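Local coordinates for Lin1944 protein (Listeria innocua, PDB 3D7L) that is of unknown function but belongs to the short-chain dehydrogenase/reductase family and is therefore probably an oxidoreductase, at residues L104-G115 with M146-P157; I116-Q124 with E168-P176. All blocks are in the same frame, centred on the assembly; numbering follows the deposited sequence.

Interaction 1 comes first along the chain: strand 108-113 leaves its corner, and after the helix 126-142 the chain returns as strand 151-157 beside it, closing a beta-alpha-beta unit in the parallel sheet. Interaction 2 joins the loop 116-124, which follows the first strand, to the loop 168-176, which lies between helices 164-167 and 179-191. Since 116-124 falls between the two segments of interaction 1 and 168-176 lies beyond both, the closed loops cross. The contacts meet where Ile-116 N lies 2.9 Å from Pro-157 O, a probable hydrogen bond. Interaction 1 thus pairs neighbouring strands in the half-sheet ending at 198-201; interaction 2 connects loops beyond their C-terminal ends.

Interaction 1 (L104-G115 with M146-P157); sequences LNDKGSFTLTTG and MPRGIRINTVSP
Phe-110 lays its CB against Ile-152 CG1, 3.8 Å away, while the CD2-CE2 side of its ring reaches the CE methyl of selenomethionine Met-146. The Met-146 SE sits at the ring edge, 5.3 Å from the centroid, a Met-aromatic contact. Leu-104 CD1 lies over one face of the same ring, displaced toward its rim, and also touches Ile-150 CG2 at 3.7 Å, so large apolar residues suit this buried side, where Leu-112 and Thr-154 meet helix 126-142. The two strands are parallel neighbours in the Rossmann-type sheet of the short-chain dehydrogenases, joined by helix 126-142 in a beta-alpha-beta crossover. Their backbones zip from Gly-108 O, which accepts from Arg-151 N, to Thr-114 N, which donates to Val-155 O. On the other face, Thr-111 CG2 meets Val-155 CG2 at 3.8 Å, and helix 179-191 covers both.

Where the strands begin, Arg-148 points NH1 and NH2 end-on at one oxygen, Leu-104 O, which lies close to the guanidinium plane and also accepts from Lys-58 NZ. The bend at chi3 (-73°) turns the group so that NH2 also makes a salt bridge to Asp-106 OD2 at 2.7 Å, with an N-H...O angle of 162°. Arg-151 instead lays one guanidinium face over Ser-109 CB, leaving its edge to two waters that bridge to Lys-107 O; its NH1 bonds Gln-194 O and Ser-189 O.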
loop_
_atom_site.group_PDB
_atom_site.type_symbol
_atom_site.label_atom_id
_atom_site.label_comp_id
_atom_site.label_asym_id
_atom_site.label_seq_id
_atom_site.Cartn_x
_atom_site.Cartn_y
_atom_site.Cartn_z
ATOM N N LEU D 104 18.791 -12.956 -8.025
ATOM C CA LEU D 104 18.195 -14.258 -7.798
ATOM C C LEU D 104 18.542 -15.250 -8.878
ATOM O O LEU D 104 18.510 -14.930 -10.075
ATOM C CB LEU D 104 16.673 -14.178 -7.660
ATOM C CG LEU D 104 16.103 -13.768 -6.307
ATOM C CD1 LEU D 104 14.615 -13.819 -6.436
ATOM C CD2 LEU D 104 16.596 -14.706 -5.164
ATOM N N ASN D 105 18.873 -16.459 -8.437
ATOM C CA ASN D 105 19.033 -17.573 -9.336
ATOM C C ASN D 105 17.684 -17.933 -9.991
ATOM O O ASN D 105 16.609 -17.578 -9.484
ATOM C CB ASN D 105 19.627 -18.770 -8.588
ATOM C CG ASN D 105 21.126 -18.612 -8.305
ATOM O OD1 ASN D 105 21.881 -18.055 -9.113
ATOM N ND2 ASN D 105 21.562 -19.129 -7.161
ATOM N N ASP D 106 17.750 -18.630 -11.125
ATOM C CA ASP D 106 16.559 -19.113 -11.807
ATOM C C ASP D 106 15.686 -19.901 -10.826
ATOM O O ASP D 106 16.203 -20.686 -10.052
ATOM C CB ASP D 106 16.965 -19.992 -12.991
ATOM C CG ASP D 106 17.611 -19.192 -14.139
ATOM O OD1 ASP D 106 18.088 -19.823 -15.097
ATOM O OD2 ASP D 106 17.654 -17.946 -14.099
ATOM N N LYS D 107 14.373 -19.659 -10.838
ATOM C CA LYS D 107 13.429 -20.348 -9.938
ATOM C C LYS D 107 13.566 -19.922 -8.469
ATOM O O LYS D 107 13.040 -20.587 -7.586
ATOM C CB LYS D 107 13.570 -21.882 -10.040
ATOM C CG LYS D 107 13.691 -22.460 -11.463
ATOM C CD LYS D 107 12.513 -23.331 -11.857
ATOM C CE LYS D 107 11.400 -22.483 -12.499
ATOM N NZ LYS D 107 10.022 -23.016 -12.227
ATOM N N GLY D 108 14.290 -18.832 -8.214
ATOM C CA GLY D 108 14.455 -18.273 -6.872
ATOM C C GLY D 108 13.154 -17.629 -6.412
ATOM O O GLY D 108 12.155 -17.668 -7.138
ATOM N N SER D 109 13.146 -17.059 -5.209
ATOM C CA SER D 109 11.937 -16.410 -4.668
ATOM C C SER D 109 12.245 -15.195 -3.809
ATOM O O SER D 109 13.333 -15.113 -3.242
ATOM C CB SER D 109 11.131 -17.401 -3.817
ATOM O OG SER D 109 11.809 -17.688 -2.606
ATOM N N PHE D 110 11.270 -14.271 -3.717
ATOM C CA PHE D 110 11.234 -13.212 -2.699
ATOM C C PHE D 110 10.171 -13.548 -1.647
ATOM O O PHE D 110 9.098 -14.023 -1.993
ATOM C CB PHE D 110 10.833 -11.860 -3.311
ATOM C CG PHE D 110 11.855 -11.255 -4.209
ATOM C CD1 PHE D 110 12.919 -10.529 -3.688
ATOM C CD2 PHE D 110 11.742 -11.377 -5.594
ATOM C CE1 PHE D 110 13.873 -9.947 -4.518
ATOM C CE2 PHE D 110 12.707 -10.785 -6.435
ATOM C CZ PHE D 110 13.749 -10.065 -5.886
ATOM N N THR D 111 10.450 -13.285 -0.371
ATOM C CA THR D 111 9.397 -13.333 0.654
ATOM C C THR D 111 9.418 -12.026 1.441
ATOM O O THR D 111 10.457 -11.648 1.973
ATOM C CB THR D 111 9.550 -14.499 1.603
ATOM O OG1 THR D 111 9.759 -15.686 0.850
ATOM C CG2 THR D 111 8.327 -14.658 2.490
ATOM N N LEU D 112 8.269 -11.346 1.512
ATOM C CA LEU D 112 8.193 -10.029 2.175
ATOM C C LEU D 112 7.295 -10.082 3.407
ATOM O O LEU D 112 6.425 -10.933 3.484
ATOM C CB LEU D 112 7.680 -8.986 1.184
ATOM C CG LEU D 112 8.635 -8.186 0.292
ATOM C CD1 LEU D 112 10.024 -8.821 -0.011
ATOM C CD2 LEU D 112 7.914 -7.688 -1.006
ATOM N N THR D 113 7.477 -9.182 4.371
ATOM C CA THR D 113 6.639 -9.265 5.589
ATOM C C THR D 113 5.563 -8.186 5.600
ATOM O O THR D 113 5.850 -7.040 5.300
ATOM C CB THR D 113 7.470 -9.191 6.900
ATOM O OG1 THR D 113 8.444 -10.245 6.914
ATOM C CG2 THR D 113 6.570 -9.323 8.128
ATOM N N THR D 114 4.321 -8.567 5.919
ATOM C CA THR D 114 3.237 -7.598 6.056
ATOM C C THR D 114 2.767 -7.577 7.538
ATOM O O THR D 114 3.571 -7.291 8.433
ATOM C CB THR D 114 2.092 -7.898 5.048
ATOM O OG1 THR D 114 1.709 -9.267 5.171
ATOM C CG2 THR D 114 2.541 -7.678 3.591
ATOM N N GLY D 115 1.496 -7.890 7.805
ATOM C CA GLY D 115 0.986 -7.891 9.170
ATOM C C GLY D 115 -0.523 -7.754 9.276
ATOM O O GLY D 115 -1.178 -7.139 8.413
HETATM N N MSE D 146 7.451 -11.844 -13.023
HETATM C CA MSE D 146 8.789 -12.301 -12.625
HETATM C C MSE D 146 9.465 -13.056 -13.749
HETATM O O MSE D 146 8.825 -13.866 -14.409
HETATM C CB MSE D 146 8.739 -13.118 -11.333
HETATM C CG MSE D 146 8.461 -12.233 -10.108
HETATM SE SE MSE D 146 10.043 -11.135 -9.603
HETATM C CE MSE D 146 9.232 -9.927 -8.335
ATOM N N PRO D 147 10.747 -12.748 -14.010
ATOM C CA PRO D 147 11.487 -13.494 -15.034
ATOM C C PRO D 147 12.077 -14.775 -14.468
ATOM O O PRO D 147 12.164 -14.905 -13.241
ATOM C CB PRO D 147 12.616 -12.538 -15.424
ATOM C CG PRO D 147 12.854 -11.688 -14.185
ATOM C CD PRO D 147 11.571 -11.692 -13.375
ATOM N N ARG D 148 12.442 -15.714 -15.357
ATOM C CA ARG D 148 13.237 -16.902 -14.989
ATOM C C ARG D 148 12.654 -17.800 -13.855
ATOM O O ARG D 148 13.389 -18.470 -13.117
ATOM C CB ARG D 148 14.684 -16.481 -14.693
ATOM C CG ARG D 148 15.338 -15.661 -15.816
ATOM C CD ARG D 148 16.756 -15.230 -15.464
ATOM N NE ARG D 148 16.858 -14.163 -14.448
ATOM C CZ ARG D 148 17.204 -14.371 -13.178
ATOM N NH1 ARG D 148 17.311 -13.340 -12.346
ATOM N NH2 ARG D 148 17.459 -15.618 -12.731
ATOM N N GLY D 149 11.331 -17.819 -13.759
ATOM C CA GLY D 149 10.589 -18.713 -12.843
ATOM C C GLY D 149 10.594 -18.258 -11.391
ATOM O O GLY D 149 10.210 -19.007 -10.490
ATOM N N ILE D 150 11.012 -17.022 -11.174
ATOM C CA ILE D 150 11.121 -16.461 -9.846
ATOM C C ILE D 150 9.746 -16.285 -9.199
ATOM O O ILE D 150 8.785 -15.898 -9.868
ATOM C CB ILE D 150 11.903 -15.143 -9.880
ATOM C CG1 ILE D 150 13.412 -15.427 -10.076
ATOM C CG2 ILE D 150 11.680 -14.356 -8.606
ATOM C CD1 ILE D 150 14.203 -14.300 -10.757
ATOM N N ARG D 151 9.652 -16.608 -7.908
ATOM C CA ARG D 151 8.379 -16.499 -7.166
ATOM C C ARG D 151 8.432 -15.389 -6.134
ATOM O O ARG D 151 9.522 -14.977 -5.698
ATOM C CB ARG D 151 8.013 -17.834 -6.503
ATOM C CG ARG D 151 8.041 -19.047 -7.476
ATOM C CD ARG D 151 7.781 -20.388 -6.742
ATOM N NE ARG D 151 8.901 -20.712 -5.878
ATOM C CZ ARG D 151 8.932 -20.581 -4.548
ATOM N NH1 ARG D 151 7.875 -20.179 -3.860
ATOM N NH2 ARG D 151 10.032 -20.903 -3.898
ATOM N N ILE D 152 7.259 -14.880 -5.756
ATOM C CA ILE D 152 7.190 -13.855 -4.705
ATOM C C ILE D 152 5.907 -14.001 -3.883
ATOM O O ILE D 152 4.795 -14.002 -4.432
ATOM C CB ILE D 152 7.350 -12.393 -5.281
ATOM C CG1 ILE D 152 7.147 -11.343 -4.173
ATOM C CG2 ILE D 152 6.335 -12.132 -6.448
ATOM C CD1 ILE D 152 7.710 -9.964 -4.530
ATOM N N ASN D 153 6.078 -14.131 -2.568
ATOM C CA ASN D 153 4.941 -14.225 -1.646
ATOM C C ASN D 153 5.108 -13.267 -0.466
ATOM O O ASN D 153 6.184 -12.729 -0.264
ATOM C CB ASN D 153 4.805 -15.650 -1.079
ATOM C CG ASN D 153 4.640 -16.701 -2.155
ATOM O OD1 ASN D 153 3.647 -16.698 -2.886
ATOM N ND2 ASN D 153 5.599 -17.633 -2.238
ATOM N N THR D 154 4.051 -13.077 0.314
ATOM C CA THR D 154 4.171 -12.308 1.541
ATOM C C THR D 154 3.711 -13.151 2.726
ATOM O O THR D 154 2.883 -14.059 2.572
ATOM C CB THR D 154 3.385 -10.966 1.515
ATOM O OG1 THR D 154 2.017 -11.202 1.200
ATOM C CG2 THR D 154 3.974 -10.024 0.500
ATOM N N VAL D 155 4.267 -12.861 3.890
ATOM C CA VAL D 155 3.841 -13.491 5.133
ATOM C C VAL D 155 3.257 -12.388 6.022
ATOM O O VAL D 155 3.879 -11.335 6.200
ATOM C CB VAL D 155 4.981 -14.268 5.803
ATOM C CG1 VAL D 155 4.550 -14.797 7.207
ATOM C CG2 VAL D 155 5.444 -15.425 4.887
ATOM N N SER D 156 2.047 -12.615 6.519
ATOM C CA SER D 156 1.335 -11.611 7.335
ATOM C C SER D 156 1.091 -12.161 8.739
ATOM O O SER D 156 0.198 -12.981 8.961
ATOM C CB SER D 156 0.025 -11.195 6.697
ATOM O OG SER D 156 -0.575 -10.157 7.468
ATOM N N PRO D 157 1.924 -11.739 9.691
ATOM C CA PRO D 157 1.744 -12.262 11.034
ATOM C C PRO D 157 0.794 -11.450 11.894
ATOM O O PRO D 157 0.632 -10.233 11.709
ATOM C CB PRO D 157 3.161 -12.179 11.635
ATOM C CG PRO D 157 4.009 -11.418 10.603
ATOM C CD PRO D 157 3.092 -10.850 9.601
HETATM O O HOH W 1 10.619 -21.973 -7.669
HETATM O O HOH W 2 12.492 -21.346 -5.204
HETATM O O HOH W 3 9.405 -21.682 -10.089
HETATM O O HOH W 4 0.350 -10.070 2.891
#

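Interaction 2 (I116-Q124 with E168-P176); sequences IMMEDPIVQ and EPFFEGFLP
This is an aromatic-aliphatic packing contact between two loops, the one leading from strand 108-113 to helix 126-142 and the one between helices 164-167 and 179-191. Ile-122 is its centre, its branches spread among three phenylalanines. Its CG1 lies between the backbone N and the carbonyl carbon (chi1 59°), which carries CD1 over one face of the Phe-171 ring. That methyl stands 3.9 Å from the ring centroid and only 21° off the normal, a CH-pi contact. The other branch, CG2, approaches Phe-174 CE2 to 3.5 Å, so a beta-branched residue fits here by serving two rings at once.

Phe-174 in turn receives Phe-171 CD2 over the centre of one face, while Ile-116 CD1 and Asp-120 O come up to its edge, the latter 3.4 Å from CZ. The Asp-120 carboxylate stands obliquely above the CE1-CZ side of the ring, on the side opposite Phe-171, its plane inclined 30° to it. Selenomethionine Met-117 adds its CE at the edge of the Phe-171 ring, 4.1 Å from CZ. Trp-164 of helix 164-167 also packs on both Phe-171 and Phe-174.

Farther along, Gln-124 OE1 meets the edge of the Phe-170 ring at CE1, 3.5 Å away, with the amide and ring planes nearly perpendicular; Gln-124 NE2 is bonded to Phe-71 O, and its backbone N to Glu-145 of the second subunit. One water donates to both Val-123 O and Phe-170 O, bridging the two backbones.

With this water as the polar bridge and no direct hydrogen bond between the loops, their cohesion rests mainly on apolar packing. Asp-120 O at Phe-174 and Gln-124 OE1 at Phe-170 face the slightly positive C-H rim, which probably makes their closeness to aromatic rings mildly favourable.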
loop_
_atom_site.group_PDB
_atom_site.type_symbol
_atom_site.label_atom_id
_atom_site.label_comp_id
_atom_site.label_asym_id
_atom_site.label_seq_id
_atom_site.Cartn_x
_atom_site.Cartn_y
_atom_site.Cartn_z
ATOM N N ILE D 116 -1.075 -8.337 10.343
ATOM C CA ILE D 116 -2.512 -8.333 10.608
ATOM C C ILE D 116 -3.122 -6.913 10.686
ATOM O O ILE D 116 -4.313 -6.747 10.547
ATOM C CB ILE D 116 -2.838 -9.110 11.924
ATOM C CG1 ILE D 116 -4.310 -9.580 11.947
ATOM C CG2 ILE D 116 -2.417 -8.294 13.135
ATOM C CD1 ILE D 116 -4.687 -10.438 13.107
HETATM N N MSE D 117 -2.313 -5.893 10.901
HETATM C CA MSE D 117 -2.880 -4.555 11.082
HETATM C C MSE D 117 -3.613 -4.024 9.851
HETATM O O MSE D 117 -4.488 -3.171 9.981
HETATM C CB MSE D 117 -1.827 -3.564 11.539
HETATM C CG MSE D 117 -1.625 -3.634 13.012
HETATM SE SE MSE D 117 -0.382 -2.274 13.589
HETATM C CE MSE D 117 1.219 -3.336 13.619
HETATM N N MSE D 118 -3.261 -4.524 8.667
HETATM C CA MSE D 118 -4.023 -4.210 7.452
HETATM C C MSE D 118 -5.428 -4.842 7.385
HETATM O O MSE D 118 -6.258 -4.384 6.606
HETATM C CB MSE D 118 -3.227 -4.611 6.215
HETATM C CG MSE D 118 -3.070 -6.133 6.090
HETATM SE SE MSE D 118 -2.277 -6.640 4.386
HETATM C CE MSE D 118 -2.049 -8.538 4.697
ATOM N N GLU D 119 -5.683 -5.901 8.161
ATOM C CA GLU D 119 -6.955 -6.668 8.083
ATOM C C GLU D 119 -7.814 -6.594 9.349
ATOM O O GLU D 119 -9.034 -6.733 9.285
ATOM C CB GLU D 119 -6.692 -8.156 7.812
ATOM C CG GLU D 119 -5.700 -8.419 6.684
ATOM C CD GLU D 119 -5.998 -9.699 5.871
ATOM O OE1 GLU D 119 -7.159 -9.832 5.384
ATOM O OE2 GLU D 119 -5.067 -10.546 5.709
ATOM N N ASP D 120 -7.165 -6.410 10.494
ATOM C CA ASP D 120 -7.828 -6.400 11.807
ATOM C C ASP D 120 -7.265 -5.183 12.529
ATOM O O ASP D 120 -6.377 -5.328 13.387
ATOM C CB ASP D 120 -7.436 -7.685 12.548
ATOM C CG ASP D 120 -8.311 -7.983 13.748
ATOM O OD1 ASP D 120 -9.039 -7.084 14.261
ATOM O OD2 ASP D 120 -8.256 -9.147 14.196
ATOM N N PRO D 121 -7.729 -3.976 12.136
ATOM C CA PRO D 121 -6.979 -2.764 12.494
ATOM C C PRO D 121 -7.039 -2.368 13.961
ATOM O O PRO D 121 -8.011 -2.691 14.670
ATOM C CB PRO D 121 -7.620 -1.679 11.626
ATOM C CG PRO D 121 -9.002 -2.168 11.347
ATOM C CD PRO D 121 -8.914 -3.673 11.306
ATOM N N ILE D 122 -6.004 -1.650 14.399
ATOM C CA ILE D 122 -5.944 -1.118 15.765
ATOM C C ILE D 122 -5.662 0.395 15.762
ATOM O O ILE D 122 -5.152 0.957 14.773
ATOM C CB ILE D 122 -4.872 -1.850 16.611
ATOM C CG1 ILE D 122 -3.490 -1.693 15.958
ATOM C CG2 ILE D 122 -5.294 -3.332 16.858
ATOM C CD1 ILE D 122 -2.334 -1.906 16.897
ATOM N N VAL D 123 -5.964 1.038 16.880
ATOM C CA VAL D 123 -5.611 2.440 17.058
ATOM C C VAL D 123 -4.077 2.538 17.015
ATOM O O VAL D 123 -3.371 1.685 17.569
ATOM C CB VAL D 123 -6.202 3.033 18.357
ATOM C CG1 VAL D 123 -5.714 4.464 18.571
ATOM C CG2 VAL D 123 -7.756 2.967 18.347
ATOM N N GLN D 124 -3.596 3.569 16.331
ATOM C CA GLN D 124 -2.174 3.787 16.001
ATOM C C GLN D 124 -1.629 2.995 14.810
ATOM O O GLN D 124 -0.460 3.185 14.402
ATOM C CB GLN D 124 -1.273 3.605 17.229
ATOM C CG GLN D 124 -1.613 4.570 18.330
ATOM C CD GLN D 124 -0.570 4.613 19.429
ATOM O OE1 GLN D 124 -0.897 4.499 20.610
ATOM N NE2 GLN D 124 0.688 4.788 19.049
ATOM N N GLU D 168 0.851 -6.052 24.249
ATOM C CA GLU D 168 -0.537 -6.260 24.721
ATOM C C GLU D 168 -1.448 -5.012 24.893
ATOM O O GLU D 168 -2.608 -5.054 24.498
ATOM C CB GLU D 168 -0.636 -7.145 25.962
ATOM C CG GLU D 168 -2.032 -7.727 26.027
ATOM C CD GLU D 168 -2.661 -7.631 27.369
ATOM O OE1 GLU D 168 -3.413 -6.639 27.583
ATOM O OE2 GLU D 168 -2.406 -8.539 28.203
ATOM N N PRO D 169 -0.940 -3.921 25.495
ATOM C CA PRO D 169 -1.778 -2.708 25.645
ATOM C C PRO D 169 -2.359 -2.172 24.326
ATOM O O PRO D 169 -3.380 -1.478 24.337
ATOM C CB PRO D 169 -0.802 -1.685 26.233
ATOM C CG PRO D 169 0.167 -2.519 27.011
ATOM C CD PRO D 169 0.391 -3.728 26.117
ATOM N N PHE D 170 -1.709 -2.501 23.214
ATOM C CA PHE D 170 -2.114 -2.018 21.886
ATOM C C PHE D 170 -2.975 -3.006 21.119
ATOM O O PHE D 170 -3.551 -2.638 20.089
ATOM C CB PHE D 170 -0.867 -1.630 21.048
ATOM C CG PHE D 170 -0.034 -0.585 21.702
ATOM C CD1 PHE D 170 -0.437 0.745 21.684
ATOM C CD2 PHE D 170 1.110 -0.946 22.430
ATOM C CE1 PHE D 170 0.317 1.725 22.330
ATOM C CE2 PHE D 170 1.872 0.020 23.090
ATOM C CZ PHE D 170 1.468 1.362 23.044
ATOM N N PHE D 171 -3.044 -4.250 21.608
ATOM C CA PHE D 171 -3.703 -5.349 20.902
ATOM C C PHE D 171 -4.648 -6.073 21.866
ATOM O O PHE D 171 -4.714 -7.303 21.893
ATOM C CB PHE D 171 -2.662 -6.333 20.385
ATOM C CG PHE D 171 -1.935 -5.869 19.152
ATOM C CD1 PHE D 171 -0.752 -5.179 19.254
ATOM C CD2 PHE D 171 -2.427 -6.176 17.886
ATOM C CE1 PHE D 171 -0.067 -4.764 18.092
ATOM C CE2 PHE D 171 -1.775 -5.770 16.724
ATOM C CZ PHE D 171 -0.579 -5.067 16.831
ATOM N N GLU D 172 -5.353 -5.306 22.690
ATOM C CA GLU D 172 -6.179 -5.917 23.738
ATOM C C GLU D 172 -7.236 -6.864 23.134
ATOM O O GLU D 172 -7.911 -6.524 22.162
ATOM C CB GLU D 172 -6.831 -4.840 24.609
ATOM C CG GLU D 172 -5.834 -4.100 25.474
ATOM C CD GLU D 172 -6.430 -2.877 26.112
ATOM O OE1 GLU D 172 -6.798 -1.936 25.379
ATOM O OE2 GLU D 172 -6.529 -2.849 27.353
ATOM N N GLY D 173 -7.345 -8.067 23.683
ATOM C CA GLY D 173 -8.309 -9.032 23.134
ATOM C C GLY D 173 -7.818 -9.822 21.926
ATOM O O GLY D 173 -8.525 -10.697 21.423
ATOM N N PHE D 174 -6.619 -9.521 21.449
ATOM C CA PHE D 174 -6.005 -10.311 20.379
ATOM C C PHE D 174 -5.474 -11.607 21.025
ATOM O O PHE D 174 -5.353 -11.710 22.266
ATOM C CB PHE D 174 -4.855 -9.534 19.689
ATOM C CG PHE D 174 -5.294 -8.587 18.565
ATOM C CD1 PHE D 174 -4.886 -8.819 17.241
ATOM C CD2 PHE D 174 -6.079 -7.444 18.836
ATOM C CE1 PHE D 174 -5.237 -7.930 16.197
ATOM C CE2 PHE D 174 -6.433 -6.537 17.803
ATOM C CZ PHE D 174 -6.027 -6.780 16.481
ATOM N N LEU D 175 -5.215 -12.601 20.184
ATOM C CA LEU D 175 -4.590 -13.853 20.588
ATOM C C LEU D 175 -3.293 -13.955 19.804
ATOM O O LEU D 175 -3.322 -14.138 18.609
ATOM C CB LEU D 175 -5.510 -15.038 20.283
ATOM C CG LEU D 175 -5.070 -16.429 20.759
ATOM C CD1 LEU D 175 -4.606 -16.394 22.211
ATOM C CD2 LEU D 175 -6.215 -17.458 20.557
ATOM N N PRO D 176 -2.144 -13.778 20.472
ATOM C CA PRO D 176 -0.867 -13.750 19.755
ATOM C C PRO D 176 -0.398 -15.132 19.264
ATOM O O PRO D 176 -0.871 -16.172 19.740
ATOM C CB PRO D 176 0.103 -13.182 20.791
ATOM C CG PRO D 176 -0.476 -13.635 22.113
ATOM C CD PRO D 176 -1.982 -13.612 21.932
HETATM O O HOH W 5 -3.949 0.194 19.772
#